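Local coordinates for ankyrin-repeat protein (Cryptosporidium parvum, PDB 2W4S), which probably binds RNA through a helical domain of the PHAX family, whose namesake is a transport factor for small nuclear and small nucleolar RNAs, at residues Q75-E79 / D80-I84; S8-L11 / N12-T16; R61-I65 / G66-C70. One frame throughout, in Å; residues are numbered along the deposited sequence.

Contact 1: residues Q75-E79 / D80-I84; sequences QLVAE and DQITI
Q81 N and D80 N turn back onto two carbonyls of the last turn of helix 65-78 and close it with a Schellman motif, a standard answer to the problem of ending a helix. The 6→1 bond runs from Q81 N to L76 O at 2.7 Å, entering nearly along the C=O axis. D80 N reaches V77 O at 3.1 Å but comes from above the plane of that carbonyl, with a C=O...N angle of 107°. L76 O also receives a weak bond from I82 N. D80, the C-prime residue, makes the reversal possible through its positive phi of 65°.

Beyond the backbone bonds, apolar side chains clasp the turn. I82 spans two partners: its CD1 lies 3.8 Å from L76 CB, and its CG2 lies 3.9 Å from V77 CG2. The placing of these branches follows from chi1 of -80°, which sets CG1 beside the backbone N and leaves CG2 anti to it. V77 sends its other methyl, CG1, to I84 CD1 at 3.7 Å, the two side chains meeting at about a right angle. On the polar side a water donates to both A78 O and D80 OD2, bridging the helix end to the acidic side chain.

Further out, I33 and L41 of helix 24-50 pack on L76, I33 also reaches I82, and W87 of helix 84-91 lies against V77 and I82. T83 N-caps that last helix, its OG1 accepting from E86 N.

The chemistry implies a division of labour: main-chain N-H groups take up the carbonyls of L76 and V77, I82 anchors the turn in apolar surroundings, and the water serves A78 O and the exposed D80 carboxylate.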
ATOM      1  N   GLN C  75       1.532  19.070   4.411  1.00 34.02           N
ATOM      2  CA  GLN C  75       0.636  19.763   3.499  1.00 34.69           C
ATOM      3  C   GLN C  75      -0.811  19.691   3.973  1.00 34.43           C
ATOM      4  O   GLN C  75      -1.601  20.604   3.695  1.00 34.86           O
ATOM      5  CB  GLN C  75       0.778  19.265   2.049  1.00 34.85           C
ATOM      6  CG  GLN C  75       2.012  19.833   1.351  1.00 37.08           C
ATOM      7  CD  GLN C  75       2.152  21.348   1.561  1.00 40.27           C
ATOM      8  OE1 GLN C  75       2.984  21.816   2.348  1.00 41.26           O
ATOM      9  NE2 GLN C  75       1.324  22.118   0.861  1.00 42.51           N
ATOM     10  N   LEU C  76      -1.147  18.656   4.736  1.00 33.92           N
ATOM     11  CA  LEU C  76      -2.495  18.579   5.294  1.00 34.04           C
ATOM     12  C   LEU C  76      -2.720  19.663   6.352  1.00 33.46           C
ATOM     13  O   LEU C  76      -3.821  20.220   6.464  1.00 33.20           O
ATOM     14  CB  LEU C  76      -2.820  17.170   5.810  1.00 34.60           C
ATOM     15  CG  LEU C  76      -2.961  16.028   4.778  1.00 34.29           C
ATOM     16  CD1 LEU C  76      -3.420  14.776   5.502  1.00 35.32           C
ATOM     17  CD2 LEU C  76      -3.966  16.321   3.691  1.00 35.24           C
ATOM     18  N   VAL C  77      -1.661  20.006   7.083  1.00 33.17           N
ATOM     19  CA  VAL C  77      -1.713  21.081   8.080  1.00 32.65           C
ATOM     20  C   VAL C  77      -1.829  22.465   7.374  1.00 33.37           C
ATOM     21  O   VAL C  77      -2.545  23.351   7.827  1.00 32.60           O
ATOM     22  CB  VAL C  77      -0.471  21.044   9.029  1.00 32.42           C
ATOM     23  CG1 VAL C  77      -0.623  22.036  10.147  1.00 32.64           C
ATOM     24  CG2 VAL C  77      -0.257  19.669   9.629  1.00 31.28           C
ATOM     25  N   ALA C  78      -1.124  22.621   6.255  1.00 34.53           N
ATOM     26  CA  ALA C  78      -1.102  23.871   5.509  1.00 35.40           C
ATOM     27  C   ALA C  78      -2.478  24.161   4.927  1.00 36.43           C
ATOM     28  O   ALA C  78      -2.924  25.322   4.877  1.00 36.64           O
ATOM     29  CB  ALA C  78      -0.059  23.791   4.407  1.00 35.13           C
ATOM     30  N   GLU C  79      -3.158  23.090   4.507  1.00 37.39           N
ATOM     31  CA  GLU C  79      -4.511  23.206   3.951  1.00 38.31           C
ATOM     32  C   GLU C  79      -5.612  23.127   4.988  1.00 37.28           C
ATOM     33  O   GLU C  79      -6.782  22.966   4.616  1.00 37.29           O
ATOM     34  CB  GLU C  79      -4.751  22.115   2.908  1.00 39.00           C
ATOM     35  CG  GLU C  79      -4.260  22.488   1.548  1.00 43.62           C
ATOM     36  CD  GLU C  79      -3.387  21.407   1.005  1.00 52.60           C
ATOM     37  OE1 GLU C  79      -3.688  20.194   1.262  1.00 57.01           O
ATOM     38  OE2 GLU C  79      -2.382  21.750   0.321  1.00 57.47           O
ATOM     39  N   ASP C  80      -5.235  23.208   6.269  1.00 36.16           N
ATOM     40  CA  ASP C  80      -6.184  23.209   7.393  1.00 35.30           C
ATOM     41  C   ASP C  80      -6.959  21.900   7.552  1.00 34.08           C
ATOM     42  O   ASP C  80      -8.106  21.908   7.968  1.00 33.42           O
ATOM     43  CB  ASP C  80      -7.153  24.418   7.302  1.00 35.17           C
ATOM     44  CG  ASP C  80      -6.425  25.774   7.424  1.00 37.18           C
ATOM     45  OD1 ASP C  80      -5.572  25.907   8.334  1.00 38.21           O
ATOM     46  OD2 ASP C  80      -6.715  26.714   6.620  1.00 38.36           O
ATOM     47  N   GLN C  81      -6.330  20.778   7.215  1.00 34.09           N
ATOM     48  CA  GLN C  81      -7.000  19.466   7.279  1.00 34.00           C
ATOM     49  C   GLN C  81      -6.729  18.774   8.604  1.00 33.78           C
ATOM     50  O   GLN C  81      -7.551  18.016   9.109  1.00 34.11           O
ATOM     51  CB  GLN C  81      -6.556  18.570   6.119  1.00 34.20           C
ATOM     52  CG  GLN C  81      -7.165  18.918   4.774  1.00 35.55           C
ATOM     53  CD  GLN C  81      -8.653  19.066   4.863  1.00 38.55           C
ATOM     54  OE1 GLN C  81      -9.368  18.104   5.173  1.00 40.38           O
ATOM     55  NE2 GLN C  81      -9.145  20.288   4.626  1.00 38.71           N
ATOM     56  N   ILE C  82      -5.560  19.063   9.156  1.00 33.69           N
ATOM     57  CA  ILE C  82      -5.095  18.557  10.444  1.00 33.43           C
ATOM     58  C   ILE C  82      -4.867  19.838  11.237  1.00 32.46           C
ATOM     59  O   ILE C  82      -4.343  20.778  10.671  1.00 33.01           O
ATOM     60  CB  ILE C  82      -3.767  17.780  10.245  1.00 32.70           C
ATOM     61  CG1 ILE C  82      -4.058  16.396   9.731  1.00 33.41           C
ATOM     62  CG2 ILE C  82      -2.957  17.650  11.514  1.00 34.51           C
ATOM     63  CD1 ILE C  82      -2.799  15.652   9.262  1.00 34.44           C
ATOM     64  N   THR C  83      -5.262  19.888  12.514  1.00 31.90           N
ATOM     65  CA  THR C  83      -4.984  21.060  13.374  1.00 31.56           C
ATOM     66  C   THR C  83      -3.525  21.064  13.826  1.00 31.35           C
ATOM     67  O   THR C  83      -2.838  20.047  13.724  1.00 31.26           O
ATOM     68  CB  THR C  83      -5.816  21.062  14.666  1.00 31.64           C
ATOM     69  OG1 THR C  83      -5.380  19.979  15.498  1.00 31.84           O
ATOM     70  CG2 THR C  83      -7.324  20.963  14.382  1.00 31.53           C
ATOM     71  N   ILE C  84      -3.061  22.196  14.352  1.00 31.26           N
ATOM     72  CA  ILE C  84      -1.698  22.285  14.898  1.00 31.31           C
ATOM     73  C   ILE C  84      -1.532  21.326  16.072  1.00 30.97           C
ATOM     74  O   ILE C  84      -0.567  20.583  16.111  1.00 31.23           O
ATOM     75  CB  ILE C  84      -1.287  23.708  15.364  1.00 30.96           C
ATOM     76  CG1 ILE C  84      -1.213  24.695  14.193  1.00 31.27           C
ATOM     77  CG2 ILE C  84       0.042  23.665  16.085  1.00 30.45           C
ATOM     78  CD1 ILE C  84      -0.261  24.303  13.089  1.00 31.53           C
TER
HETATM   79  O   HOH W   1      -5.297  26.781   4.280  1.00 31.26           O

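Contact 2: residues S8-L11 / N12-T16; sequences SIVL and NTIVT
A regular alpha-helix carries this contact, the middle of helix 6-18 in the RNA-binding domain, where V10 and L11 meet residues one turn further on. N12 N, T13 N, I14 N and V15 N donate in succession to the carbonyls of S8, I9, V10 and L11. The I14 N to V10 O bond is 2.9 Å long.

On the side facing helix 24-50, V10 and I14 lie side by side and point the same way, V10 CG1 resting 3.7 Å from I14 CD1. S35 and L39 pack on V10, while S38 touches I14. L11 and V15 make a similar pair, with L11 CD1 3.9 Å from V15 CG2, and K23 leans on both.

Another flank meets the second subunit: E43 of that chain packs on N12 and T13, and its OE2 is hydrogen-bonded to T16 OG1. T13, buried here, turns its hydroxyl back to its own helix. With chi1 at -65°, OG1 sits beside the backbone N, and I9 O is gripped twice from opposite faces of its plane, by T13 N at 2.9 Å and by T13 OG1 at 3.0 Å.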
ATOM      1  N   SER C   8      -5.276  -2.100  11.712  1.00 40.96           N
ATOM      2  CA  SER C   8      -4.028  -2.853  11.870  1.00 39.41           C
ATOM      3  C   SER C   8      -3.391  -3.089  10.502  1.00 37.86           C
ATOM      4  O   SER C   8      -2.173  -2.973  10.331  1.00 38.04           O
ATOM      5  CB  SER C   8      -4.278  -4.225  12.513  1.00 39.45           C
ATOM      6  OG  SER C   8      -4.946  -4.098  13.745  1.00 40.28           O
ATOM      7  N   ILE C   9      -4.236  -3.418   9.538  1.00 35.49           N
ATOM      8  CA  ILE C   9      -3.805  -3.766   8.204  1.00 33.30           C
ATOM      9  C   ILE C   9      -3.315  -2.543   7.454  1.00 32.23           C
ATOM     10  O   ILE C   9      -2.252  -2.576   6.830  1.00 32.35           O
ATOM     11  CB  ILE C   9      -4.929  -4.515   7.475  1.00 33.25           C
ATOM     12  CG1 ILE C   9      -5.155  -5.857   8.181  1.00 31.96           C
ATOM     13  CG2 ILE C   9      -4.578  -4.742   6.027  1.00 32.48           C
ATOM     14  CD1 ILE C   9      -6.554  -6.331   8.159  1.00 30.40           C
ATOM     15  N   VAL C  10      -4.068  -1.453   7.537  1.00 30.78           N
ATOM     16  CA  VAL C  10      -3.632  -0.207   6.922  1.00 29.31           C
ATOM     17  C   VAL C  10      -2.297   0.214   7.555  1.00 28.72           C
ATOM     18  O   VAL C  10      -1.341   0.531   6.843  1.00 28.29           O
ATOM     19  CB  VAL C  10      -4.734   0.867   7.013  1.00 29.26           C
ATOM     20  CG1 VAL C  10      -4.269   2.199   6.455  1.00 27.35           C
ATOM     21  CG2 VAL C  10      -5.960   0.391   6.245  1.00 29.24           C
ATOM     22  N   LEU C  11      -2.238   0.136   8.882  1.00 27.89           N
ATOM     23  CA  LEU C  11      -1.038   0.410   9.653  1.00 28.07           C
ATOM     24  C   LEU C  11       0.191  -0.268   9.117  1.00 28.09           C
ATOM     25  O   LEU C  11       1.171   0.421   8.791  1.00 28.63           O
ATOM     26  CB  LEU C  11      -1.229   0.008  11.123  1.00 28.26           C
ATOM     27  CG  LEU C  11      -0.058   0.188  12.099  1.00 28.70           C
ATOM     28  CD1 LEU C  11       0.457   1.601  12.068  1.00 29.24           C
ATOM     29  CD2 LEU C  11      -0.507  -0.170  13.498  1.00 29.25           C
ATOM     30  N   ASN C  12       0.136  -1.605   9.043  1.00 27.51           N
ATOM     31  CA  ASN C  12       1.234  -2.427   8.539  1.00 27.49           C
ATOM     32  C   ASN C  12       1.533  -2.201   7.075  1.00 27.99           C
ATOM     33  O   ASN C  12       2.695  -2.125   6.700  1.00 29.15           O
ATOM     34  CB  ASN C  12       0.987  -3.929   8.778  1.00 26.58           C
ATOM     35  CG  ASN C  12       0.955  -4.283  10.241  1.00 25.32           C
ATOM     36  OD1 ASN C  12       1.317  -3.477  11.093  1.00 26.38           O
ATOM     37  ND2 ASN C  12       0.503  -5.483  10.547  1.00 22.54           N
ATOM     38  N   THR C  13       0.506  -2.117   6.238  1.00 28.08           N
ATOM     39  CA  THR C  13       0.738  -1.784   4.844  1.00 28.53           C
ATOM     40  C   THR C  13       1.550  -0.491   4.714  1.00 28.90           C
ATOM     41  O   THR C  13       2.558  -0.465   3.995  1.00 28.53           O
ATOM     42  CB  THR C  13      -0.571  -1.630   4.100  1.00 28.79           C
ATOM     43  OG1 THR C  13      -1.230  -2.897   4.065  1.00 30.33           O
ATOM     44  CG2 THR C  13      -0.344  -1.115   2.664  1.00 27.67           C
ATOM     45  N   ILE C  14       1.111   0.577   5.386  1.00 28.73           N
ATOM     46  CA  ILE C  14       1.797   1.859   5.277  1.00 29.87           C
ATOM     47  C   ILE C  14       3.206   1.724   5.879  1.00 30.76           C
ATOM     48  O   ILE C  14       4.197   2.186   5.294  1.00 30.11           O
ATOM     49  CB  ILE C  14       0.994   2.999   5.980  1.00 30.54           C
ATOM     50  CG1 ILE C  14      -0.423   3.108   5.363  1.00 30.87           C
ATOM     51  CG2 ILE C  14       1.737   4.310   5.926  1.00 27.94           C
ATOM     52  CD1 ILE C  14      -1.262   4.219   5.911  1.00 29.85           C
ATOM     53  N   VAL C  15       3.288   1.067   7.042  1.00 31.30           N
ATOM     54  CA  VAL C  15       4.573   0.886   7.717  1.00 31.71           C
ATOM     55  C   VAL C  15       5.584   0.172   6.816  1.00 31.85           C
ATOM     56  O   VAL C  15       6.716   0.648   6.664  1.00 32.62           O
ATOM     57  CB  VAL C  15       4.423   0.171   9.095  1.00 32.29           C
ATOM     58  CG1 VAL C  15       5.757  -0.345   9.598  1.00 30.88           C
ATOM     59  CG2 VAL C  15       3.807   1.120  10.129  1.00 32.54           C
ATOM     60  N   THR C  16       5.175  -0.948   6.207  1.00 31.19           N
ATOM     61  CA  THR C  16       6.020  -1.681   5.275  1.00 30.08           C
ATOM     62  C   THR C  16       6.313  -0.868   4.012  1.00 30.67           C
ATOM     63  O   THR C  16       7.426  -0.857   3.518  1.00 30.72           O
ATOM     64  CB  THR C  16       5.373  -3.019   4.880  1.00 30.62           C
ATOM     65  OG1 THR C  16       5.265  -3.866   6.031  1.00 28.75           O
ATOM     66  CG2 THR C  16       6.192  -3.737   3.784  1.00 28.09           C
TER

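Contact 3: residues R61-I65 / G66-C70; sequences RRKTI and GGVFC
T64 N-caps helix 65-78, and the contact shows how a loop is converted into a helix: the hydroxyl oxygen of T64 takes the place of a missing backbone carbonyl. T64 OG1 accepts from G67 N at 3.1 Å, with an N-H...O angle of 158°. A chi1 of 76° makes this possible, because it holds OG1 between the backbone N and the carbonyl carbon, turned toward the first turn of the helix.

The compact part lies just beyond the cap. V68 N donates to T64 O at 3.1 Å, and F69 N donates to I65 O at the same length, so regular helical bonding begins at once. Against these bonds V68 lays its CG2, 3.7 Å from T64 O. I65 and F69 carry the packing into the domain: L18 of helix 6-18 touches both, E49 of helix 24-50 touches I65 and V68, and I26 and L41 of that same helix pack on F69. The helix start is thereby set against two other helices.

Before the cap the contact loosens. K63 still lies against the helix start, but its CB comes no nearer than 4.1 Å to V68 CG2 and its CE stays as far from G67 O, while the lysine chain bends at chi3 and chi4 and its NZ makes a weak hydrogen bond to L55 O. R61 and R62, both exposed, do not touch the helical segment. R62 is nevertheless tied to helix 24-50 by a salt bridge to E49. R61 instead folds along the loop, and its guanidinium, with the backbone N of T64 at its edge, gives a weak bond from R61 NH1 to R62 O at 2.9 Å.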
ATOM      1  N   ARG C  61      20.145  14.611  -2.510  1.00 41.17           N
ATOM      2  CA  ARG C  61      19.514  13.358  -2.899  1.00 40.98           C
ATOM      3  C   ARG C  61      18.004  13.494  -2.967  1.00 40.15           C
ATOM      4  O   ARG C  61      17.442  14.531  -2.627  1.00 40.11           O
ATOM      5  CB  ARG C  61      19.909  12.228  -1.947  1.00 41.60           C
ATOM      6  CG  ARG C  61      19.970  12.651  -0.512  1.00 43.47           C
ATOM      7  CD  ARG C  61      19.714  11.493   0.418  1.00 48.31           C
ATOM      8  NE  ARG C  61      19.391  11.988   1.761  1.00 51.66           N
ATOM      9  CZ  ARG C  61      18.178  11.956   2.319  1.00 52.94           C
ATOM     10  NH1 ARG C  61      17.139  11.429   1.671  1.00 52.61           N
ATOM     11  NH2 ARG C  61      18.005  12.448   3.544  1.00 53.47           N
ATOM     12  N   ARG C  62      17.366  12.443  -3.452  1.00 39.25           N
ATOM     13  CA  ARG C  62      15.940  12.307  -3.375  1.00 38.47           C
ATOM     14  C   ARG C  62      15.567  12.152  -1.913  1.00 37.74           C
ATOM     15  O   ARG C  62      16.333  11.621  -1.139  1.00 38.26           O
ATOM     16  CB  ARG C  62      15.533  11.039  -4.081  1.00 38.37           C
ATOM     17  CG  ARG C  62      15.078  11.180  -5.501  1.00 39.75           C
ATOM     18  CD  ARG C  62      13.922  10.223  -5.604  1.00 42.44           C
ATOM     19  NE  ARG C  62      13.782   9.583  -6.898  1.00 45.23           N
ATOM     20  CZ  ARG C  62      12.834   8.688  -7.176  1.00 46.80           C
ATOM     21  NH1 ARG C  62      11.943   8.322  -6.249  1.00 45.97           N
ATOM     22  NH2 ARG C  62      12.768   8.164  -8.390  1.00 47.88           N
ATOM     23  N   LYS C  63      14.395  12.626  -1.532  1.00 36.96           N
ATOM     24  CA  LYS C  63      13.827  12.290  -0.252  1.00 36.05           C
ATOM     25  C   LYS C  63      13.481  10.809  -0.309  1.00 36.13           C
ATOM     26  O   LYS C  63      13.029  10.316  -1.346  1.00 36.74           O
ATOM     27  CB  LYS C  63      12.534  13.062  -0.064  1.00 35.77           C
ATOM     28  CG  LYS C  63      12.658  14.509   0.371  1.00 34.53           C
ATOM     29  CD  LYS C  63      11.300  15.145   0.237  1.00 32.31           C
ATOM     30  CE  LYS C  63      11.021  16.122   1.311  1.00 36.96           C
ATOM     31  NZ  LYS C  63      11.778  17.384   1.191  1.00 37.89           N
ATOM     32  N   THR C  64      13.678  10.089   0.786  1.00 35.72           N
ATOM     33  CA  THR C  64      13.107   8.744   0.906  1.00 35.04           C
ATOM     34  C   THR C  64      11.581   8.898   0.844  1.00 35.26           C
ATOM     35  O   THR C  64      11.063  10.007   0.988  1.00 35.88           O
ATOM     36  CB  THR C  64      13.481   8.105   2.264  1.00 35.35           C
ATOM     37  OG1 THR C  64      12.675   8.681   3.298  1.00 33.13           O
ATOM     38  CG2 THR C  64      14.977   8.330   2.591  1.00 33.84           C
ATOM     39  N   ILE C  65      10.857   7.809   0.643  1.00 34.90           N
ATOM     40  CA  ILE C  65       9.404   7.868   0.565  1.00 34.71           C
ATOM     41  C   ILE C  65       8.811   8.196   1.947  1.00 34.81           C
ATOM     42  O   ILE C  65       7.732   8.807   2.056  1.00 35.66           O
ATOM     43  CB  ILE C  65       8.807   6.577  -0.099  1.00 34.69           C
ATOM     44  CG1 ILE C  65       7.271   6.597  -0.101  1.00 34.62           C
ATOM     45  CG2 ILE C  65       9.366   5.307   0.547  1.00 33.23           C
ATOM     46  CD1 ILE C  65       6.642   5.536  -1.046  1.00 35.26           C
ATOM     47  N   GLY C  66       9.526   7.836   3.006  1.00 34.35           N
ATOM     48  CA  GLY C  66       9.164   8.320   4.338  1.00 34.33           C
ATOM     49  C   GLY C  66       9.141   9.853   4.410  1.00 34.26           C
ATOM     50  O   GLY C  66       8.205  10.449   4.957  1.00 34.23           O
ATOM     51  N   GLY C  67      10.160  10.493   3.844  1.00 33.44           N
ATOM     52  CA  GLY C  67      10.222  11.943   3.837  1.00 33.12           C
ATOM     53  C   GLY C  67       9.119  12.580   3.013  1.00 33.29           C
ATOM     54  O   GLY C  67       8.587  13.638   3.396  1.00 33.21           O
ATOM     55  N   VAL C  68       8.768  11.939   1.889  1.00 32.86           N
ATOM     56  CA  VAL C  68       7.699  12.435   1.017  1.00 32.28           C
ATOM     57  C   VAL C  68       6.372  12.459   1.788  1.00 33.02           C
ATOM     58  O   VAL C  68       5.670  13.474   1.810  1.00 33.34           O
ATOM     59  CB  VAL C  68       7.563  11.611  -0.298  1.00 32.10           C
ATOM     60  CG1 VAL C  68       6.274  11.985  -1.045  1.00 30.65           C
ATOM     61  CG2 VAL C  68       8.783  11.826  -1.225  1.00 30.09           C
ATOM     62  N   PHE C  69       6.058  11.341   2.437  1.00 33.85           N
ATOM     63  CA  PHE C  69       4.849  11.166   3.249  1.00 33.86           C
ATOM     64  C   PHE C  69       4.767  12.233   4.352  1.00 34.36           C
ATOM     65  O   PHE C  69       3.689  12.763   4.630  1.00 34.93           O
ATOM     66  CB  PHE C  69       4.870   9.736   3.818  1.00 33.86           C
ATOM     67  CG  PHE C  69       3.641   9.340   4.597  1.00 33.19           C
ATOM     68  CD1 PHE C  69       2.560   8.732   3.954  1.00 31.45           C
ATOM     69  CD2 PHE C  69       3.582   9.528   5.982  1.00 31.39           C
ATOM     70  CE1 PHE C  69       1.434   8.334   4.676  1.00 31.59           C
ATOM     71  CE2 PHE C  69       2.448   9.144   6.718  1.00 31.18           C
ATOM     72  CZ  PHE C  69       1.373   8.536   6.062  1.00 31.80           C
ATOM     73  N   CYS C  70       5.900  12.587   4.952  1.00 34.25           N
ATOM     74  CA  CYS C  70       5.914  13.644   5.972  1.00 34.92           C
ATOM     75  C   CYS C  70       5.675  15.049   5.415  1.00 34.26           C
ATOM     76  O   CYS C  70       5.017  15.868   6.043  1.00 33.87           O
ATOM     77  CB  CYS C  70       7.211  13.626   6.791  1.00 34.86           C
ATOM     78  SG  CYS C  70       7.367  12.128   7.762  1.00 39.16           S
TER

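Contacts 1 and 3 treat the two ends of the same helix, 65-78, and their centres lie about 19 Å apart. At 61-70 a threonine hydroxyl supplies an acceptor for an N-H; at 75-84 backbone N-H groups serve carbonyls of the last turn. Contact 1 is a surface feature, whereas contacts 2 and 3 are partly buried. Contact 2 lies wholly within helix 6-18, on the opposite side of the chain's centre from contact 1, and alone among the three reaches the second subunit. Contacts 2 and 3 meet through I14 CG2 and F69 CE1, 4.2 Å apart, joining helix 6-18 to helix 65-78. Helix 24-50 packs against all three.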